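Long-range contacts in cystathionine gamma-lyase (Saccharomyces cerevisiae, PDB 1N8P), which belongs to the Cys/Met metabolism family of PLP-dependent enzymes and holds bound pyridoxal-5'-phosphate: residues Lys11-Gly16 and Gly249-His254; Gly73-Ser78 and Leu213-Thr218; Leu141-Thr146 and Ile174-Asn179; Ser309-Gly314 and Gly362-Leu367; Lys321-Thr326 and Ser340-Pro345. One frame throughout, in Å; residues are numbered along the deposited sequence.

Interaction 1 (Lys11-Gly16 and Gly249-His254)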
# COMPACT_ATOMS: atom_id res chain seq x y z
N LYS A 11 3.41 -24.61 -9.90
CA LYS A 11 2.23 -24.32 -9.12
C LYS A 11 2.40 -23.00 -8.40
O LYS A 11 1.46 -22.21 -8.34
CB LYS A 11 1.96 -25.45 -8.14
CG LYS A 11 1.23 -26.63 -8.77
CD LYS A 11 1.13 -27.82 -7.82
CE LYS A 11 2.07 -28.95 -8.23
NZ LYS A 11 1.95 -30.08 -7.27
N ALA A 12 3.60 -22.74 -7.88
CA ALA A 12 3.91 -21.50 -7.16
C ALA A 12 3.53 -20.32 -8.00
O ALA A 12 2.85 -19.42 -7.54
CB ALA A 12 5.39 -21.43 -6.82
N ILE A 13 3.96 -20.33 -9.25
CA ILE A 13 3.67 -19.24 -10.18
C ILE A 13 2.26 -19.14 -10.72
O ILE A 13 1.87 -18.08 -11.17
CB ILE A 13 4.58 -19.29 -11.41
CG1 ILE A 13 6.04 -19.16 -10.95
CG2 ILE A 13 4.12 -18.23 -12.48
CD1 ILE A 13 6.30 -17.94 -10.09
N HIS A 14 1.48 -20.22 -10.69
CA HIS A 14 0.15 -20.16 -11.29
C HIS A 14 -1.02 -20.55 -10.43
O HIS A 14 -2.13 -20.04 -10.63
CB HIS A 14 0.15 -20.98 -12.57
CG HIS A 14 1.14 -20.50 -13.58
ND1 HIS A 14 1.00 -19.30 -14.24
CD2 HIS A 14 2.28 -21.05 -14.04
CE1 HIS A 14 2.02 -19.13 -15.06
NE2 HIS A 14 2.81 -20.18 -14.96
N ALA A 15 -0.81 -21.44 -9.47
CA ALA A 15 -1.88 -21.86 -8.58
C ALA A 15 -2.35 -20.62 -7.89
O ALA A 15 -1.54 -19.88 -7.36
CB ALA A 15 -1.37 -22.81 -7.56
N GLY A 16 -3.66 -20.37 -7.91
CA GLY A 16 -4.20 -19.19 -7.25
C GLY A 16 -4.46 -18.04 -8.21
O GLY A 16 -4.75 -16.92 -7.79
N GLY A 249 5.02 -12.91 -2.38
CA GLY A 249 6.30 -13.39 -1.90
C GLY A 249 6.38 -14.89 -2.16
O GLY A 249 7.44 -15.46 -2.44
N LEU A 250 5.24 -15.55 -2.07
CA LEU A 250 5.22 -17.00 -2.29
C LEU A 250 5.73 -17.42 -3.70
O LEU A 250 6.14 -18.57 -3.90
CB LEU A 250 3.80 -17.50 -2.03
CG LEU A 250 3.16 -18.84 -2.39
CD1 LEU A 250 1.79 -18.81 -1.76
CD2 LEU A 250 3.07 -19.07 -3.89
N LYS A 251 5.73 -16.50 -4.65
CA LYS A 251 6.17 -16.83 -6.02
C LYS A 251 7.65 -17.17 -6.16
O LYS A 251 8.08 -17.66 -7.20
CB LYS A 251 5.86 -15.67 -6.99
CG LYS A 251 4.45 -15.11 -6.86
CD LYS A 251 3.56 -15.55 -8.00
CE LYS A 251 2.27 -14.74 -7.97
NZ LYS A 251 1.57 -14.82 -9.27
N THR A 252 8.44 -16.88 -5.13
CA THR A 252 9.87 -17.15 -5.17
C THR A 252 10.24 -18.13 -4.06
O THR A 252 11.40 -18.46 -3.88
CB THR A 252 10.71 -15.85 -5.02
OG1 THR A 252 10.09 -14.99 -4.06
CG2 THR A 252 10.80 -15.08 -6.34
N LEU A 253 9.22 -18.61 -3.34
CA LEU A 253 9.42 -19.54 -2.24
C LEU A 253 10.35 -20.67 -2.60
O LEU A 253 11.22 -21.05 -1.79
CB LEU A 253 8.10 -20.15 -1.80
CG LEU A 253 8.06 -21.26 -0.74
CD1 LEU A 253 8.59 -20.78 0.60
CD2 LEU A 253 6.61 -21.70 -0.58
N HIS A 254 10.17 -21.24 -3.79
CA HIS A 254 11.02 -22.34 -4.18
C HIS A 254 12.44 -21.87 -4.45
O HIS A 254 13.39 -22.59 -4.12
CB HIS A 254 10.45 -23.06 -5.38
CG HIS A 254 10.18 -22.18 -6.54
ND1 HIS A 254 11.01 -22.14 -7.64
CD2 HIS A 254 9.25 -21.22 -6.73
CE1 HIS A 254 10.60 -21.17 -8.45
NE2 HIS A 254 9.54 -20.60 -7.91

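Interaction 2 (Gly73-Ser78 and Leu213-Thr218). With PLP (pyridoxal-5'-phosphate), chain E.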
# COMPACT_ATOMS: atom_id res chain seq x y z
N GLY A 73 -7.47 -24.53 1.74
CA GLY A 73 -6.61 -23.55 2.39
C GLY A 73 -7.44 -22.47 3.08
O GLY A 73 -8.58 -22.21 2.70
N LEU A 74 -6.87 -21.84 4.11
CA LEU A 74 -7.56 -20.78 4.86
C LEU A 74 -6.54 -19.85 5.52
O LEU A 74 -5.70 -20.30 6.29
CB LEU A 74 -8.47 -21.37 5.95
CG LEU A 74 -9.70 -22.19 5.56
CD1 LEU A 74 -10.33 -22.69 6.84
CD2 LEU A 74 -10.71 -21.35 4.78
N ALA A 75 -6.60 -18.56 5.23
CA ALA A 75 -5.64 -17.66 5.84
C ALA A 75 -6.28 -17.00 7.02
O ALA A 75 -7.50 -16.97 7.11
CB ALA A 75 -5.19 -16.64 4.86
N PHE A 76 -5.46 -16.52 7.94
CA PHE A 76 -5.91 -15.83 9.14
C PHE A 76 -4.92 -14.71 9.51
O PHE A 76 -3.83 -14.61 8.93
CB PHE A 76 -6.06 -16.80 10.31
CG PHE A 76 -7.04 -17.92 10.07
CD1 PHE A 76 -6.62 -19.13 9.52
CD2 PHE A 76 -8.39 -17.78 10.41
CE1 PHE A 76 -7.53 -20.18 9.30
CE2 PHE A 76 -9.31 -18.82 10.20
CZ PHE A 76 -8.88 -20.03 9.65
N SER A 77 -5.29 -13.87 10.48
CA SER A 77 -4.45 -12.77 10.93
C SER A 77 -3.03 -13.19 11.26
O SER A 77 -2.08 -12.54 10.87
CB SER A 77 -5.06 -12.15 12.17
OG SER A 77 -6.44 -11.92 12.00
N SER A 78 -2.87 -14.30 11.94
CA SER A 78 -1.54 -14.76 12.33
C SER A 78 -1.47 -16.27 12.43
O SER A 78 -2.50 -16.95 12.33
CB SER A 78 -1.16 -14.19 13.73
OG SER A 78 -2.26 -14.11 14.63
N LEU A 213 0.70 -13.16 8.77
CA LEU A 213 -0.44 -13.88 8.25
C LEU A 213 -0.18 -15.36 8.49
O LEU A 213 0.97 -15.81 8.46
CB LEU A 213 -0.56 -13.57 6.76
CG LEU A 213 -1.63 -14.25 5.91
CD1 LEU A 213 -2.03 -13.34 4.82
CD2 LEU A 213 -1.09 -15.54 5.34
N GLY A 214 -1.24 -16.11 8.78
CA GLY A 214 -1.11 -17.55 8.97
C GLY A 214 -2.05 -18.29 8.03
O GLY A 214 -3.10 -17.77 7.62
N VAL A 215 -1.69 -19.49 7.64
CA VAL A 215 -2.59 -20.27 6.79
C VAL A 215 -2.52 -21.76 7.07
O VAL A 215 -1.47 -22.28 7.49
CB VAL A 215 -2.31 -20.09 5.28
CG1 VAL A 215 -2.63 -18.68 4.90
CG2 VAL A 215 -0.86 -20.44 4.96
N LEU A 216 -3.64 -22.45 6.86
CA LEU A 216 -3.69 -23.89 7.06
C LEU A 216 -4.21 -24.48 5.77
O LEU A 216 -4.72 -23.77 4.88
CB LEU A 216 -4.59 -24.23 8.26
CG LEU A 216 -6.10 -24.56 8.33
CD1 LEU A 216 -6.76 -23.80 9.51
CD2 LEU A 216 -6.80 -24.19 7.04
N ALA A 217 -4.02 -25.79 5.64
CA ALA A 217 -4.51 -26.54 4.50
C ALA A 217 -4.93 -27.93 4.99
O ALA A 217 -4.34 -28.48 5.95
CB ALA A 217 -3.44 -26.65 3.43
N THR A 218 -5.98 -28.47 4.37
CA THR A 218 -6.49 -29.80 4.68
C THR A 218 -7.28 -30.33 3.49
O THR A 218 -7.83 -29.57 2.69
CB THR A 218 -7.43 -29.85 5.88
OG1 THR A 218 -8.57 -29.05 5.60
CG2 THR A 218 -6.75 -29.32 7.11
N1 PLP E . 4.77 -20.82 15.05
C2 PLP E . 6.08 -20.95 14.62
C2A PLP E . 6.56 -22.38 14.45
C3 PLP E . 6.82 -19.68 14.37
O3 PLP E . 8.08 -19.91 13.92
C4 PLP E . 6.19 -18.41 14.59
C4A PLP E . 6.96 -17.14 14.38
C5 PLP E . 4.78 -18.43 15.06
C6 PLP E . 4.11 -19.63 15.26
C5A PLP E . 4.05 -17.08 15.22
O4P PLP E . 3.34 -16.68 14.06
P PLP E . 2.49 -15.37 14.09
O1P PLP E . 2.12 -15.18 12.71
O2P PLP E . 3.41 -14.28 14.60
O3P PLP E . 1.43 -15.69 15.04

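Interaction 3 (Leu141-Thr146 and Ile174-Asn179). With PLP (pyridoxal-5'-phosphate), chain E.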
# COMPACT_ATOMS: atom_id res chain seq x y z
N LEU A 141 -6.71 -33.65 19.93
CA LEU A 141 -5.73 -33.07 19.03
C LEU A 141 -4.34 -33.56 19.37
O LEU A 141 -4.04 -33.82 20.52
CB LEU A 141 -5.77 -31.51 19.13
CG LEU A 141 -4.85 -30.57 18.30
CD1 LEU A 141 -5.40 -30.34 16.91
CD2 LEU A 141 -4.74 -29.21 18.97
N VAL A 142 -3.50 -33.71 18.35
CA VAL A 142 -2.09 -34.09 18.51
C VAL A 142 -1.38 -33.05 17.65
O VAL A 142 -1.57 -33.00 16.43
CB VAL A 142 -1.77 -35.50 17.96
CG1 VAL A 142 -0.32 -35.83 18.18
CG2 VAL A 142 -2.59 -36.52 18.68
N TRP A 143 -0.58 -32.20 18.31
CA TRP A 143 0.13 -31.15 17.60
C TRP A 143 1.59 -31.49 17.45
O TRP A 143 2.28 -31.75 18.42
CB TRP A 143 -0.03 -29.84 18.36
CG TRP A 143 0.33 -28.59 17.59
CD1 TRP A 143 1.57 -28.04 17.46
CD2 TRP A 143 -0.57 -27.72 16.89
NE1 TRP A 143 1.50 -26.88 16.74
CE2 TRP A 143 0.19 -26.66 16.38
CE3 TRP A 143 -1.95 -27.74 16.66
CZ2 TRP A 143 -0.37 -25.62 15.64
CZ3 TRP A 143 -2.51 -26.70 15.92
CH2 TRP A 143 -1.72 -25.66 15.42
N ILE A 144 2.06 -31.51 16.20
CA ILE A 144 3.44 -31.81 15.89
C ILE A 144 4.13 -30.65 15.19
O ILE A 144 3.66 -30.16 14.18
CB ILE A 144 3.54 -33.02 14.97
CG1 ILE A 144 3.07 -34.28 15.70
CG2 ILE A 144 4.96 -33.19 14.49
CD1 ILE A 144 3.11 -35.53 14.81
N GLU A 145 5.26 -30.23 15.75
CA GLU A 145 6.04 -29.14 15.20
C GLU A 145 7.24 -29.86 14.60
O GLU A 145 8.32 -29.85 15.17
CB GLU A 145 6.46 -28.23 16.35
CG GLU A 145 6.98 -26.88 15.96
CD GLU A 145 7.36 -26.07 17.18
OE1 GLU A 145 8.34 -26.46 17.85
OE2 GLU A 145 6.68 -25.06 17.47
N THR A 146 7.05 -30.47 13.44
CA THR A 146 8.10 -31.26 12.80
C THR A 146 9.50 -30.81 13.16
O THR A 146 10.14 -31.48 13.97
CB THR A 146 7.94 -31.34 11.26
OG1 THR A 146 7.42 -30.10 10.75
CG2 THR A 146 7.04 -32.51 10.90
N ILE A 174 -7.65 -35.63 15.50
CA ILE A 174 -6.96 -35.04 14.35
C ILE A 174 -5.52 -34.67 14.69
O ILE A 174 -5.22 -34.20 15.78
CB ILE A 174 -7.68 -33.76 13.85
CG1 ILE A 174 -7.56 -32.65 14.89
CG2 ILE A 174 -9.14 -34.06 13.56
CD1 ILE A 174 -8.37 -31.44 14.55
N LEU A 175 -4.64 -34.90 13.74
CA LEU A 175 -3.22 -34.59 13.89
C LEU A 175 -2.86 -33.31 13.10
O LEU A 175 -3.05 -33.24 11.87
CB LEU A 175 -2.38 -35.77 13.38
CG LEU A 175 -0.86 -35.64 13.33
CD1 LEU A 175 -0.33 -35.57 14.73
CD2 LEU A 175 -0.26 -36.81 12.60
N VAL A 176 -2.34 -32.30 13.79
CA VAL A 176 -1.93 -31.07 13.12
C VAL A 176 -0.41 -30.98 13.12
O VAL A 176 0.22 -31.26 14.14
CB VAL A 176 -2.50 -29.83 13.82
CG1 VAL A 176 -1.99 -28.62 13.13
CG2 VAL A 176 -4.02 -29.83 13.79
N VAL A 177 0.18 -30.61 11.98
CA VAL A 177 1.64 -30.45 11.88
C VAL A 177 2.02 -29.04 11.44
O VAL A 177 1.56 -28.57 10.39
CB VAL A 177 2.25 -31.44 10.91
CG1 VAL A 177 3.72 -31.15 10.72
CG2 VAL A 177 2.10 -32.84 11.44
N ASP A 178 2.84 -28.38 12.27
CA ASP A 178 3.35 -27.02 12.05
C ASP A 178 4.49 -27.19 11.10
O ASP A 178 5.54 -27.66 11.50
CB ASP A 178 3.90 -26.42 13.34
CG ASP A 178 4.04 -24.92 13.28
OD1 ASP A 178 4.68 -24.40 12.35
OD2 ASP A 178 3.50 -24.24 14.18
N ASN A 179 4.28 -26.75 9.86
CA ASN A 179 5.23 -26.88 8.76
C ASN A 179 5.92 -25.57 8.42
O ASN A 179 6.50 -25.47 7.34
CB ASN A 179 4.43 -27.40 7.56
CG ASN A 179 5.27 -27.80 6.37
OD1 ASN A 179 6.31 -28.43 6.50
ND2 ASN A 179 4.79 -27.48 5.18
N1 PLP E . 4.77 -20.82 15.05
C2 PLP E . 6.08 -20.95 14.62
C2A PLP E . 6.56 -22.38 14.45
C3 PLP E . 6.82 -19.68 14.37
O3 PLP E . 8.08 -19.91 13.92
C4 PLP E . 6.19 -18.41 14.59
C4A PLP E . 6.96 -17.14 14.38
C5 PLP E . 4.78 -18.43 15.06
C6 PLP E . 4.11 -19.63 15.26
C5A PLP E . 4.05 -17.08 15.22
O4P PLP E . 3.34 -16.68 14.06
P PLP E . 2.49 -15.37 14.09
O1P PLP E . 2.12 -15.18 12.71
O2P PLP E . 3.41 -14.28 14.60
O3P PLP E . 1.43 -15.69 15.04

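Interaction 4 (Ser309-Gly314 and Gly362-Leu367)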
# COMPACT_ATOMS: atom_id res chain seq x y z
N SER A 309 21.35 -24.72 14.44
CA SER A 309 21.31 -24.44 15.87
C SER A 309 22.61 -25.07 16.31
O SER A 309 22.97 -26.15 15.83
CB SER A 309 20.11 -25.14 16.48
OG SER A 309 20.02 -24.94 17.87
N PHE A 310 23.36 -24.40 17.17
CA PHE A 310 24.63 -24.98 17.57
C PHE A 310 25.06 -24.35 18.86
O PHE A 310 24.52 -23.32 19.23
CB PHE A 310 25.68 -24.80 16.46
CG PHE A 310 26.28 -23.43 16.40
CD1 PHE A 310 27.53 -23.19 16.96
CD2 PHE A 310 25.59 -22.37 15.83
CE1 PHE A 310 28.07 -21.92 16.95
CE2 PHE A 310 26.12 -21.11 15.83
CZ PHE A 310 27.36 -20.88 16.38
N ARG A 311 26.00 -24.99 19.55
CA ARG A 311 26.52 -24.49 20.82
C ARG A 311 28.01 -24.32 20.66
O ARG A 311 28.67 -25.22 20.14
CB ARG A 311 26.19 -25.48 21.96
CG ARG A 311 26.51 -26.95 21.65
CD ARG A 311 25.81 -27.98 22.59
NE ARG A 311 26.35 -28.00 23.95
CZ ARG A 311 26.05 -27.10 24.87
NH1 ARG A 311 25.21 -26.13 24.56
NH2 ARG A 311 26.61 -27.14 26.06
N ILE A 312 28.55 -23.18 21.07
CA ILE A 312 29.99 -22.96 20.91
C ILE A 312 30.89 -23.47 22.04
O ILE A 312 30.45 -23.62 23.17
CB ILE A 312 30.28 -21.48 20.65
CG1 ILE A 312 29.18 -20.63 21.25
CG2 ILE A 312 30.37 -21.21 19.16
CD1 ILE A 312 29.38 -19.17 20.99
N LYS A 313 32.16 -23.73 21.70
CA LYS A 313 33.16 -24.26 22.64
C LYS A 313 33.39 -23.37 23.86
O LYS A 313 34.52 -23.29 24.35
CB LYS A 313 34.50 -24.52 21.92
N GLY A 314 32.32 -22.73 24.33
CA GLY A 314 32.40 -21.87 25.49
C GLY A 314 31.05 -21.84 26.19
O GLY A 314 30.35 -22.87 26.25
N GLY A 362 16.27 -29.13 25.90
CA GLY A 362 17.46 -29.00 25.08
C GLY A 362 17.88 -27.55 24.83
O GLY A 362 18.97 -27.29 24.34
N VAL A 363 17.01 -26.61 25.17
CA VAL A 363 17.31 -25.20 24.95
C VAL A 363 18.51 -24.72 25.76
O VAL A 363 18.40 -23.81 26.57
CB VAL A 363 16.08 -24.33 25.27
CG1 VAL A 363 16.37 -22.86 25.00
CG2 VAL A 363 14.90 -24.80 24.43
N PHE A 364 19.66 -25.35 25.52
CA PHE A 364 20.88 -25.01 26.22
C PHE A 364 21.18 -23.51 26.25
O PHE A 364 20.97 -22.78 25.28
CB PHE A 364 22.05 -25.76 25.60
CG PHE A 364 22.15 -27.21 26.02
CD1 PHE A 364 22.73 -28.15 25.18
CD2 PHE A 364 21.68 -27.62 27.25
CE1 PHE A 364 22.83 -29.48 25.56
CE2 PHE A 364 21.78 -28.94 27.65
CZ PHE A 364 22.36 -29.87 26.80
N ASP A 365 21.69 -23.07 27.39
CA ASP A 365 22.02 -21.67 27.61
C ASP A 365 23.17 -21.18 26.73
O ASP A 365 23.30 -19.98 26.51
CB ASP A 365 22.41 -21.48 29.08
CG ASP A 365 22.42 -20.03 29.51
OD1 ASP A 365 23.13 -19.22 28.88
OD2 ASP A 365 21.71 -19.71 30.50
N ASP A 366 24.01 -22.10 26.26
CA ASP A 366 25.13 -21.70 25.41
C ASP A 366 24.88 -22.07 23.95
O ASP A 366 25.80 -22.31 23.19
CB ASP A 366 26.46 -22.30 25.92
CG ASP A 366 26.46 -23.84 25.99
OD1 ASP A 366 25.45 -24.42 26.44
OD2 ASP A 366 27.47 -24.48 25.63
N LEU A 367 23.60 -22.08 23.58
CA LEU A 367 23.16 -22.42 22.22
C LEU A 367 22.81 -21.24 21.31
O LEU A 367 21.97 -20.41 21.64
CB LEU A 367 21.94 -23.30 22.31
CG LEU A 367 21.34 -23.72 20.98
CD1 LEU A 367 21.97 -25.06 20.57
CD2 LEU A 367 19.83 -23.83 21.13

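Interaction 5 (Lys321-Thr326 and Ser340-Pro345)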
# COMPACT_ATOMS: atom_id res chain seq x y z
N LYS A 321 28.09 -13.07 22.62
CA LYS A 321 29.15 -12.44 21.85
C LYS A 321 28.91 -12.67 20.36
O LYS A 321 28.76 -11.72 19.59
CB LYS A 321 30.49 -13.05 22.25
CG LYS A 321 31.69 -12.49 21.53
CD LYS A 321 32.06 -11.14 22.08
CE LYS A 321 33.45 -10.75 21.66
NZ LYS A 321 33.96 -9.67 22.54
N PHE A 322 28.89 -13.94 19.97
CA PHE A 322 28.64 -14.35 18.60
C PHE A 322 27.44 -13.59 18.07
O PHE A 322 27.49 -12.95 17.04
CB PHE A 322 28.33 -15.85 18.57
CG PHE A 322 28.17 -16.41 17.20
CD1 PHE A 322 29.26 -16.81 16.47
CD2 PHE A 322 26.90 -16.55 16.64
CE1 PHE A 322 29.11 -17.34 15.21
CE2 PHE A 322 26.75 -17.08 15.37
CZ PHE A 322 27.86 -17.48 14.66
N ALA A 323 26.34 -13.65 18.79
CA ALA A 323 25.14 -12.98 18.38
C ALA A 323 25.33 -11.51 18.04
O ALA A 323 24.41 -10.88 17.52
CB ALA A 323 24.08 -13.15 19.44
N SER A 324 26.49 -10.94 18.34
CA SER A 324 26.72 -9.53 18.05
C SER A 324 27.92 -9.27 17.15
O SER A 324 27.94 -8.31 16.39
CB SER A 324 26.89 -8.76 19.35
OG SER A 324 25.78 -8.97 20.21
N SER A 325 28.92 -10.12 17.25
CA SER A 325 30.12 -9.97 16.46
C SER A 325 29.83 -10.14 14.98
O SER A 325 30.62 -9.73 14.15
CB SER A 325 31.15 -11.02 16.92
OG SER A 325 31.27 -11.02 18.34
N THR A 326 28.68 -10.74 14.66
CA THR A 326 28.27 -10.99 13.27
C THR A 326 27.90 -9.74 12.50
O THR A 326 27.17 -8.87 12.98
CB THR A 326 27.04 -11.88 13.20
OG1 THR A 326 26.05 -11.36 14.09
CG2 THR A 326 27.38 -13.32 13.54
N SER A 340 19.54 -12.95 6.59
CA SER A 340 20.03 -13.74 7.71
C SER A 340 19.75 -13.17 9.10
O SER A 340 19.79 -11.96 9.32
CB SER A 340 21.54 -13.95 7.56
OG SER A 340 21.81 -14.63 6.36
N LEU A 341 19.46 -14.06 10.04
CA LEU A 341 19.19 -13.66 11.42
C LEU A 341 19.76 -14.66 12.41
O LEU A 341 20.00 -15.80 12.09
CB LEU A 341 17.69 -13.51 11.65
CG LEU A 341 16.99 -12.47 10.77
CD1 LEU A 341 15.58 -12.27 11.28
CD2 LEU A 341 17.73 -11.14 10.79
N LEU A 342 20.02 -14.23 13.63
CA LEU A 342 20.52 -15.17 14.60
C LEU A 342 19.98 -14.78 15.97
O LEU A 342 19.78 -13.62 16.28
CB LEU A 342 22.05 -15.24 14.54
CG LEU A 342 22.93 -14.43 15.47
CD1 LEU A 342 24.36 -14.80 15.17
CD2 LEU A 342 22.71 -12.95 15.27
N GLU A 343 19.70 -15.79 16.78
CA GLU A 343 19.11 -15.55 18.09
C GLU A 343 19.61 -16.58 19.11
O GLU A 343 20.18 -17.61 18.74
CB GLU A 343 17.58 -15.59 17.94
CG GLU A 343 16.79 -15.68 19.19
CD GLU A 343 16.08 -17.01 19.31
OE1 GLU A 343 16.62 -18.04 18.84
OE2 GLU A 343 14.99 -17.04 19.90
N VAL A 344 19.42 -16.29 20.39
CA VAL A 344 19.81 -17.19 21.47
C VAL A 344 18.54 -17.56 22.20
O VAL A 344 18.18 -16.94 23.19
CB VAL A 344 20.75 -16.49 22.48
CG1 VAL A 344 21.06 -17.43 23.62
CG2 VAL A 344 22.02 -16.03 21.78
N PRO A 345 17.83 -18.59 21.73
CA PRO A 345 16.58 -19.02 22.35
C PRO A 345 16.46 -18.81 23.85
O PRO A 345 15.44 -18.33 24.33
CB PRO A 345 16.48 -20.49 21.96
CG PRO A 345 17.88 -20.86 21.52
CD PRO A 345 18.32 -19.64 20.82

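Interaction 1 (Lys11-Gly16 and Gly249-His254)
Ala-12 and Lys-251 bring the two backbones nearest to each other, with 5.3 Å between their CA atoms, and the side chains of the contact gather about this point. The methyl group of Ala-12 is directed at the other segment and meets the imidazole of His-254 obliquely, CB to CD2 3.9 Å. The carbonyl of the same alanine is approached by a leucine methyl, Leu-250 CD2 lying 3.7 Å from Ala-12 O; with CG anti to the backbone N (chi1 166°), the end of the leucine comes nearer to segment 11-16 than its CB does. Ile-13 crosses the chain of Lys-251 at about a right angle, its CD1 resting 3.9 Å from Lys-251 CB and close to the lysine carbonyl as well. Beyond CB the lysine bends at chi2 and lays its CD 4.0 Å from Ala-12 O. No hydrogen bond joins the segments, and van der Waals packing carries the contact.

In the fold, helix 8-14 is seated on the corner between helices 240-250 and 253-271, where a type I beta turn runs from Leu-250 to Leu-253. Gly-249 O is gripped there from one face of its plane by both Thr-252 N and Thr-252 OG1, the hydroxyl at 3.1 Å, and Arg-256 also bonds to it. A weak bond from His-254 NE2 to Lys-251 O links the ring to the corner. Further out, Leu-67 of helix 55-67 touches both Ala-12 and Leu-250, while Ile-374 of the second subunit packs on Ile-13 and His-254, and Ile-338 of that subunit on Lys-251.

Interaction 2 (Gly73-Ser78 and Leu213-Thr218)
Leu-74 faces Leu-216 and Phe-76 faces Gly-214 as hydrogen-bonded pairs of two antiparallel strands, whose axes come within 4.5 Å of each other at an angle of 162°. Each pair exchanges two backbone bonds, among them Phe-76 N to Gly-214 O at 2.7 Å and the nearly straight Gly-214 N to Phe-76 O at 3.0 Å. Between them sits the non-hydrogen-bonded pair of Ala-75 and Val-215.

On the leucine face, Leu-216 reaches two neighbours with its two methyls. CD2 runs beside Leu-74, 3.5 Å from its CB, the two side chains pointing the same way; CD1 meets Phe-76 at CE1, 3.7 Å away. Helices 79-88 and 221-234 cover this face. The opposite face carries Ala-75 and Val-215; Val-215 CG1, anti to the carbonyl carbon (chi1 -66°), leans on Ala-75 CB, with Leu-213 CD2 at 4.3 Å from that same alanine methyl.

Strand 214-218 runs antiparallel to both its neighbours, 72-76 and 196-200, the mark of the large-domain sheet in fold type I PLP enzymes. Past strand 72-76 the chain reaches Ser-78, the N-cap of helix 79-88, whose OG bonds to Ala-81 N and to Gly-235 O of the third subunit. Its CB lies 3.3 Å from PLP O3P, and Gly-79 N and Ser-80 OG bind the ligand at this helix start, where the helix dipole would be expected to suit a phosphate.

Interaction 3 (Leu141-Thr146 and Ile174-Asn179)
Val-176 lies against the indole of Trp-143, its CG1 over one face at 3.7 Å from the centroid of the six-membered ring and 22° off the normal, a CH-pi contact. The other methyl, Val-176 CG2, meets Leu-141 CD1. On the far face of the sheet, Leu-175 CD1 is shared by Val-142 CG1, at 3.5 Å, and Ile-144 CD1, while Val-177 CG2 packs on Ile-144 CB at 3.8 Å; helix 157-167, the middle of this beta-alpha-beta unit, covers that side through Val-160 and Ile-164. Between the faces runs a parallel ladder of four backbone bonds, ending with Asp-178 N to Ile-144 O at 2.7 Å.

Beyond it the contact turns polar. Thr-146 OG1 gives a weak bond to Asp-178 O at 3.2 Å. Glu-145 and Asp-178 lie side by side, their carboxylate planes 80° apart. Asp-178, its CG anti to the backbone N (chi1 -163°), sets OD1 3.5 Å from PLP C2A and OD2 3.8 Å from PLP N1, longer than a hydrogen bond. Two strands with apolar side chains on both faces thus bring the acidic group to the pyridine end of the ligand, where a bond from OD1 to Thr-180, another pocket residue, limits its rotation.

Interaction 4 (Ser309-Gly314 and Gly362-Leu367)
A non-hydrogen-bonded antiparallel pair in the smaller, five-stranded sheet sets Arg-311 opposite Leu-367, CA to CA 4.2 Å, where a type I beta turn from Phe-364 to Leu-367 leads into strand 367-371. The turn presents two residues to one arginine. Arg-311 NH1 donates to Asp-366 OD1 at 2.6 Å in a salt bridge, and NH2 adds a weak bond to that oxygen at 3.0 Å. OD1 lies near the guanidinium plane but is itself met from above the carboxylate plane, 50° out of it, and the two flat groups stand almost perpendicular. Phe-364 comes over one guanidinium face with CD1, 3.3 Å from Arg-311 NH1, its ring tilted 49° from the guanidinium; OD2 of Asp-366 lies over the opposite face. The bend of the arginine chain at chi3 (-72°) brings the guanidinium between the two. Deeper along the strand, Leu-367 turns CD1 toward Ser-309 OG at 3.3 Å and toward Phe-310 O at 3.4 Å, while Asp-366 O takes a CA-H...O contact from Arg-311 CA. The ion pair sits at the partly exposed end of the contact and the leucine at its buried end.

Strand 307-312 lies between strands 278-282 and 367-371, bonding through its backbone to both. The side chain of Phe-310 starts away from 362-367, and its ring makes a T-shaped (edge-to-face) contact with Phe-322 of helix 316-325; Ile-312 touches Ala-318 there.

Interaction 5 (Lys321-Thr326 and Ser340-Pro345)
Helix-on-sheet packing joins helix 316-325 to strand 341-343 of the smaller sheet, and Leu-342 is the side chain that reaches between them. It is directed toward the helix and divides its methyls. CD1 meets the ring of Phe-322 obliquely, 3.3 Å from CE2, and comes tip to tip with Thr-326 CG2 at 3.7 Å; CD2 rests on the backbone, 3.5 Å from Ala-323 O. The branch point follows, Leu-342 CG lying 3.9 Å from Ala-323 CA. Phe-322 can reach the leucine because its CG is anti to the backbone N (chi1 -176°), and Thr-326 CG2 lies over the rim of one ring face. Val-344 adds a looser touch, CG2 to Ala-323 CB at 4.2 Å. The intervening Glu-343 starts away from the helix, and its OE1 forms a salt bridge with Arg-369. Leu-331 of the neighbouring strand 330-331 joins Leu-342 against Ala-323, and Pro-40 of the third subunit also packs on this alanine.

Hydrogen bonding plays no part across the contact. Polar groups of the helix end are served elsewhere: Ser-325 OG bonds back to Lys-321 O at 2.9 Å, and Thr-326 OG1 makes a weak bond to Phe-329 O. The seating of the helix end on the strand probably depends on apolar burial and fit.

How the interactions relate
Followed from the N terminus, the chain makes two separate sets of closures. Interaction 1 opens first and closes last of its set, so helix 8-14 and the corner at 249-254 bracket, in sequence, all the strands of the large sheet; within that span interaction 2 closes a shorter loop, and interaction 3 a shorter one still. Interactions 2 and 3 lie in one sheet, centres about 14 Å apart, and both reach the same PLP. The second set begins only afterwards: interaction 4 encloses interaction 5 in the smaller sheet, and the two touch directly, as where Leu-367 CD2 lies 3.6 Å from Pro-345 CG. No two closures cross, and the two sets follow one another along the chain.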